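Local coordinates for L-lysine 6-monooxygenase involved in desferrioxamine biosynthesis (Erwinia amylovora CFBP1430, PDB 5O8P), which is an FAD- and NADPH-dependent monooxygenase that N-hydroxylates a diamine, thought to be cadaverine, in desferrioxamine siderophore biosynthesis, at residues Glu124-Tyr135 against Phe349-Ile357. Residues are numbered along the deposited sequence; the frame is centred on the assembly and turned at random.
Sequences EYVSYDDNLQCY and FVEGIQQRI
The guanidinium of Arg-356 lies flat on one face of the Tyr-128 ring, its CZ 3.4 Å from the ring centroid with the planes 11° apart, a stacked cation-pi pair. At the guanidinium edge, within its plane, Tyr-135 OH accepts a nearly straight bond from Arg-356 NE (3.2 Å, 164°) and a weak one from NH2. Bends at chi2 and chi3 lay the arginine head over Tyr-128 with its NE edge turned to Tyr-135 OH, and the two tyrosines together fix its rotation; Tyr-128 CD1 in turn sits over a face of Tyr-135. Beside them Ile-353 sets its CG2 branch against Ser-127 CA (3.7 Å) and meets the edge of the Tyr-135 ring. Gly-352 lies over the strand, its CA in a C-H...O contact with Val-126 O (3.2 Å), while the Tyr-125 ring reaches the same CA obliquely. Further along, Val-126 CG2 rests on Phe-349 CD1 (3.5 Å), the two side chains pointing the same way. Leu-155 backs Val-126 and Tyr-135; the Phe-349 ring touches Leu-157, Thr-159 and the bound FAD, lining the cofactor pocket. A 3-10 turn and following loop thus pack across a G1-bulged beta-hairpin of the Rossmann-type FAD-binding domain, whose antiparallel strands 121-129, 134-141 and 147-152 join its parallel sheet.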
loop_
_atom_site.group_PDB
_atom_site.type_symbol
_atom_site.label_atom_id
_atom_site.label_comp_id
_atom_site.label_asym_id
_atom_site.label_seq_id
_atom_site.Cartn_x
_atom_site.Cartn_y
_atom_site.Cartn_z
ATOM N N GLU B 124 -5.272 -9.738 -48.729
ATOM C CA GLU B 124 -6.244 -10.748 -49.183
ATOM C C GLU B 124 -5.618 -12.092 -49.519
ATOM O O GLU B 124 -6.251 -13.129 -49.325
ATOM C CB GLU B 124 -7.077 -10.239 -50.376
ATOM C CG GLU B 124 -7.759 -8.906 -50.090
ATOM C CD GLU B 124 -9.264 -8.853 -50.296
ATOM O OE1 GLU B 124 -9.777 -9.621 -51.144
ATOM O OE2 GLU B 124 -9.909 -8.004 -49.632
ATOM N N TYR B 125 -4.394 -12.082 -50.035
ATOM C CA TYR B 125 -3.692 -13.310 -50.403
ATOM C C TYR B 125 -2.179 -13.094 -50.316
ATOM O O TYR B 125 -1.680 -11.997 -50.578
ATOM C CB TYR B 125 -4.104 -13.726 -51.817
ATOM C CG TYR B 125 -3.687 -15.126 -52.244
ATOM C CD1 TYR B 125 -4.274 -16.267 -51.668
ATOM C CD2 TYR B 125 -2.726 -15.313 -53.264
ATOM C CE1 TYR B 125 -3.910 -17.548 -52.082
ATOM C CE2 TYR B 125 -2.348 -16.586 -53.680
ATOM C CZ TYR B 125 -2.940 -17.701 -53.092
ATOM O OH TYR B 125 -2.563 -18.958 -53.510
ATOM N N VAL B 126 -1.464 -14.140 -49.921
ATOM C CA VAL B 126 -0.007 -14.138 -49.898
ATOM C C VAL B 126 0.472 -15.400 -50.592
ATOM O O VAL B 126 -0.142 -16.449 -50.453
ATOM C CB VAL B 126 0.552 -14.108 -48.455
ATOM C CG1 VAL B 126 2.067 -14.065 -48.471
ATOM C CG2 VAL B 126 0.007 -12.915 -47.684
ATOM N N SER B 127 1.567 -15.295 -51.331
ATOM C CA SER B 127 2.127 -16.431 -52.055
ATOM C C SER B 127 3.636 -16.282 -52.185
ATOM O O SER B 127 4.162 -15.169 -52.057
ATOM C CB SER B 127 1.475 -16.543 -53.436
ATOM O OG SER B 127 1.519 -15.295 -54.111
ATOM N N TYR B 128 4.317 -17.408 -52.410
ATOM C CA TYR B 128 5.766 -17.426 -52.605
ATOM C C TYR B 128 6.087 -17.522 -54.076
ATOM O O TYR B 128 5.719 -18.492 -54.735
ATOM C CB TYR B 128 6.430 -18.596 -51.870
ATOM C CG TYR B 128 7.952 -18.548 -51.910
ATOM C CD1 TYR B 128 8.652 -17.538 -51.245
ATOM C CD2 TYR B 128 8.692 -19.486 -52.636
ATOM C CE1 TYR B 128 10.030 -17.462 -51.274
ATOM C CE2 TYR B 128 10.083 -19.423 -52.674
ATOM C CZ TYR B 128 10.748 -18.406 -51.989
ATOM O OH TYR B 128 12.124 -18.340 -52.019
ATOM N N ASP B 129 6.790 -16.515 -54.576
ATOM C CA ASP B 129 7.223 -16.467 -55.967
ATOM C C ASP B 129 8.527 -17.244 -56.133
ATOM O O ASP B 129 9.575 -16.780 -55.693
ATOM C CB ASP B 129 7.409 -15.006 -56.368
ATOM C CG ASP B 129 7.472 -14.815 -57.856
ATOM O OD1 ASP B 129 8.323 -15.481 -58.525
ATOM O OD2 ASP B 129 6.659 -13.973 -58.326
ATOM N N ASP B 130 8.469 -18.417 -56.761
ATOM C CA ASP B 130 9.667 -19.264 -56.917
ATOM C C ASP B 130 10.748 -18.588 -57.759
ATOM O O ASP B 130 11.934 -18.743 -57.482
ATOM C CB ASP B 130 9.325 -20.615 -57.552
ATOM C CG ASP B 130 8.436 -21.464 -56.682
ATOM O OD1 ASP B 130 8.836 -21.795 -55.542
ATOM O OD2 ASP B 130 7.339 -21.819 -57.155
ATOM N N ASN B 131 10.320 -17.831 -58.768
ATOM C CA ASN B 131 11.232 -17.177 -59.707
ATOM C C ASN B 131 11.930 -15.954 -59.104
ATOM O O ASN B 131 13.143 -15.817 -59.246
ATOM C CB ASN B 131 10.494 -16.841 -61.016
ATOM C CG ASN B 131 10.167 -18.095 -61.851
ATOM O OD1 ASN B 131 9.564 -17.993 -62.920
ATOM N ND2 ASN B 131 10.565 -19.278 -61.367
ATOM N N LEU B 132 11.185 -15.090 -58.415
ATOM C CA LEU B 132 11.780 -13.951 -57.683
ATOM C C LEU B 132 12.389 -14.343 -56.324
ATOM O O LEU B 132 13.117 -13.553 -55.732
ATOM C CB LEU B 132 10.752 -12.830 -57.465
ATOM C CG LEU B 132 10.412 -11.900 -58.627
ATOM C CD1 LEU B 132 9.201 -11.046 -58.269
ATOM C CD2 LEU B 132 11.578 -10.999 -59.021
ATOM N N GLN B 133 12.081 -15.543 -55.829
ATOM C CA GLN B 133 12.571 -16.039 -54.530
ATOM C C GLN B 133 12.142 -15.183 -53.315
ATOM O O GLN B 133 12.892 -15.037 -52.353
ATOM C CB GLN B 133 14.101 -16.259 -54.567
ATOM C CG GLN B 133 14.520 -17.483 -55.369
ATOM C CD GLN B 133 14.391 -18.762 -54.564
ATOM O OE1 GLN B 133 15.236 -19.059 -53.718
ATOM N NE2 GLN B 133 13.324 -19.520 -54.814
ATOM N N CYS B 134 10.921 -14.652 -53.357
ATOM C CA CYS B 134 10.393 -13.813 -52.287
ATOM C C CYS B 134 8.868 -13.953 -52.150
ATOM O O CYS B 134 8.238 -14.703 -52.895
ATOM C CB CYS B 134 10.783 -12.359 -52.547
ATOM S SG CYS B 134 9.738 -11.533 -53.766
ATOM N N TYR B 135 8.291 -13.239 -51.181
ATOM C CA TYR B 135 6.851 -13.310 -50.898
ATOM C C TYR B 135 6.091 -12.170 -51.587
ATOM O O TYR B 135 6.560 -11.025 -51.658
ATOM C CB TYR B 135 6.585 -13.336 -49.384
ATOM C CG TYR B 135 6.980 -14.661 -48.752
ATOM C CD1 TYR B 135 6.118 -15.759 -48.787
ATOM C CD2 TYR B 135 8.228 -14.826 -48.158
ATOM C CE1 TYR B 135 6.481 -16.985 -48.237
ATOM C CE2 TYR B 135 8.607 -16.045 -47.611
ATOM C CZ TYR B 135 7.732 -17.127 -47.646
ATOM O OH TYR B 135 8.123 -18.329 -47.093
ATOM N N PHE B 349 -5.571 -15.335 -45.710
ATOM C CA PHE B 349 -4.446 -15.205 -46.651
ATOM C C PHE B 349 -3.325 -16.248 -46.537
ATOM O O PHE B 349 -2.619 -16.510 -47.507
ATOM C CB PHE B 349 -3.858 -13.782 -46.636
ATOM C CG PHE B 349 -3.211 -13.366 -45.337
ATOM C CD1 PHE B 349 -1.959 -13.848 -44.966
ATOM C CD2 PHE B 349 -3.830 -12.435 -44.515
ATOM C CE1 PHE B 349 -1.363 -13.439 -43.778
ATOM C CE2 PHE B 349 -3.236 -12.015 -43.326
ATOM C CZ PHE B 349 -2.003 -12.515 -42.958
ATOM N N VAL B 350 -3.173 -16.841 -45.359
ATOM C CA VAL B 350 -2.137 -17.841 -45.113
ATOM C C VAL B 350 -2.341 -19.135 -45.938
ATOM O O VAL B 350 -1.381 -19.885 -46.139
ATOM C CB VAL B 350 -2.003 -18.106 -43.588
ATOM C CG1 VAL B 350 -1.062 -19.272 -43.285
ATOM C CG2 VAL B 350 -1.494 -16.850 -42.884
ATOM N N GLU B 351 -3.561 -19.385 -46.432
ATOM C CA GLU B 351 -3.819 -20.489 -47.392
ATOM C C GLU B 351 -2.802 -20.554 -48.530
ATOM O O GLU B 351 -2.361 -21.635 -48.912
ATOM C CB GLU B 351 -5.218 -20.380 -48.029
ATOM C CG GLU B 351 -6.363 -20.995 -47.227
ATOM C CD GLU B 351 -7.581 -21.375 -48.092
ATOM O OE1 GLU B 351 -7.417 -21.602 -49.313
ATOM O OE2 GLU B 351 -8.708 -21.466 -47.552
ATOM N N GLY B 352 -2.432 -19.395 -49.068
ATOM C CA GLY B 352 -1.486 -19.330 -50.176
ATOM C C GLY B 352 -0.038 -19.713 -49.882
ATOM O O GLY B 352 0.752 -19.895 -50.815
ATOM N N ILE B 353 0.326 -19.829 -48.605
ATOM C CA ILE B 353 1.667 -20.276 -48.230
ATOM C C ILE B 353 1.629 -21.471 -47.273
ATOM O O ILE B 353 2.546 -21.661 -46.487
ATOM C CB ILE B 353 2.517 -19.100 -47.674
ATOM C CG1 ILE B 353 1.879 -18.455 -46.439
ATOM C CG2 ILE B 353 2.712 -18.043 -48.747
ATOM C CD1 ILE B 353 2.787 -17.456 -45.743
ATOM N N GLN B 354 0.599 -22.308 -47.390
ATOM C CA GLN B 354 0.455 -23.496 -46.531
ATOM C C GLN B 354 1.643 -24.444 -46.673
ATOM O O GLN B 354 2.231 -24.847 -45.679
ATOM C CB GLN B 354 -0.847 -24.256 -46.800
ATOM C CG GLN B 354 -1.987 -23.799 -45.896
ATOM C CD GLN B 354 -3.341 -24.364 -46.267
ATOM O OE1 GLN B 354 -3.515 -25.074 -47.268
ATOM N NE2 GLN B 354 -4.330 -24.041 -45.444
ATOM N N GLN B 355 2.005 -24.775 -47.905
ATOM C CA GLN B 355 3.134 -25.664 -48.159
ATOM C C GLN B 355 4.490 -25.121 -47.619
ATOM O O GLN B 355 5.373 -25.916 -47.304
ATOM C CB GLN B 355 3.184 -26.105 -49.659
ATOM C CG GLN B 355 3.889 -25.194 -50.688
ATOM C CD GLN B 355 3.138 -23.901 -51.059
ATOM O OE1 GLN B 355 1.956 -23.721 -50.730
ATOM N NE2 GLN B 355 3.851 -22.980 -51.705
ATOM N N ARG B 356 4.628 -23.805 -47.458
ATOM C CA ARG B 356 5.868 -23.168 -46.955
ATOM C C ARG B 356 5.967 -23.067 -45.421
ATOM O O ARG B 356 7.006 -22.633 -44.894
ATOM C CB ARG B 356 6.005 -21.729 -47.471
ATOM C CG ARG B 356 5.741 -21.455 -48.928
ATOM C CD ARG B 356 6.984 -21.394 -49.786
ATOM N NE ARG B 356 8.131 -20.682 -49.199
ATOM C CZ ARG B 356 9.398 -20.905 -49.562
ATOM N NH1 ARG B 356 9.715 -21.791 -50.510
ATOM N NH2 ARG B 356 10.374 -20.241 -48.971
ATOM N N ILE B 357 4.900 -23.450 -44.714
ATOM C CA ILE B 357 4.793 -23.286 -43.271
ATOM C C ILE B 357 4.989 -24.643 -42.586
ATOM O O ILE B 357 4.472 -25.655 -43.064
ATOM C CB ILE B 357 3.426 -22.663 -42.916
ATOM C CG1 ILE B 357 3.475 -21.166 -43.233
ATOM C CG2 ILE B 357 3.057 -22.894 -41.457
ATOM C CD1 ILE B 357 2.147 -20.445 -43.119
#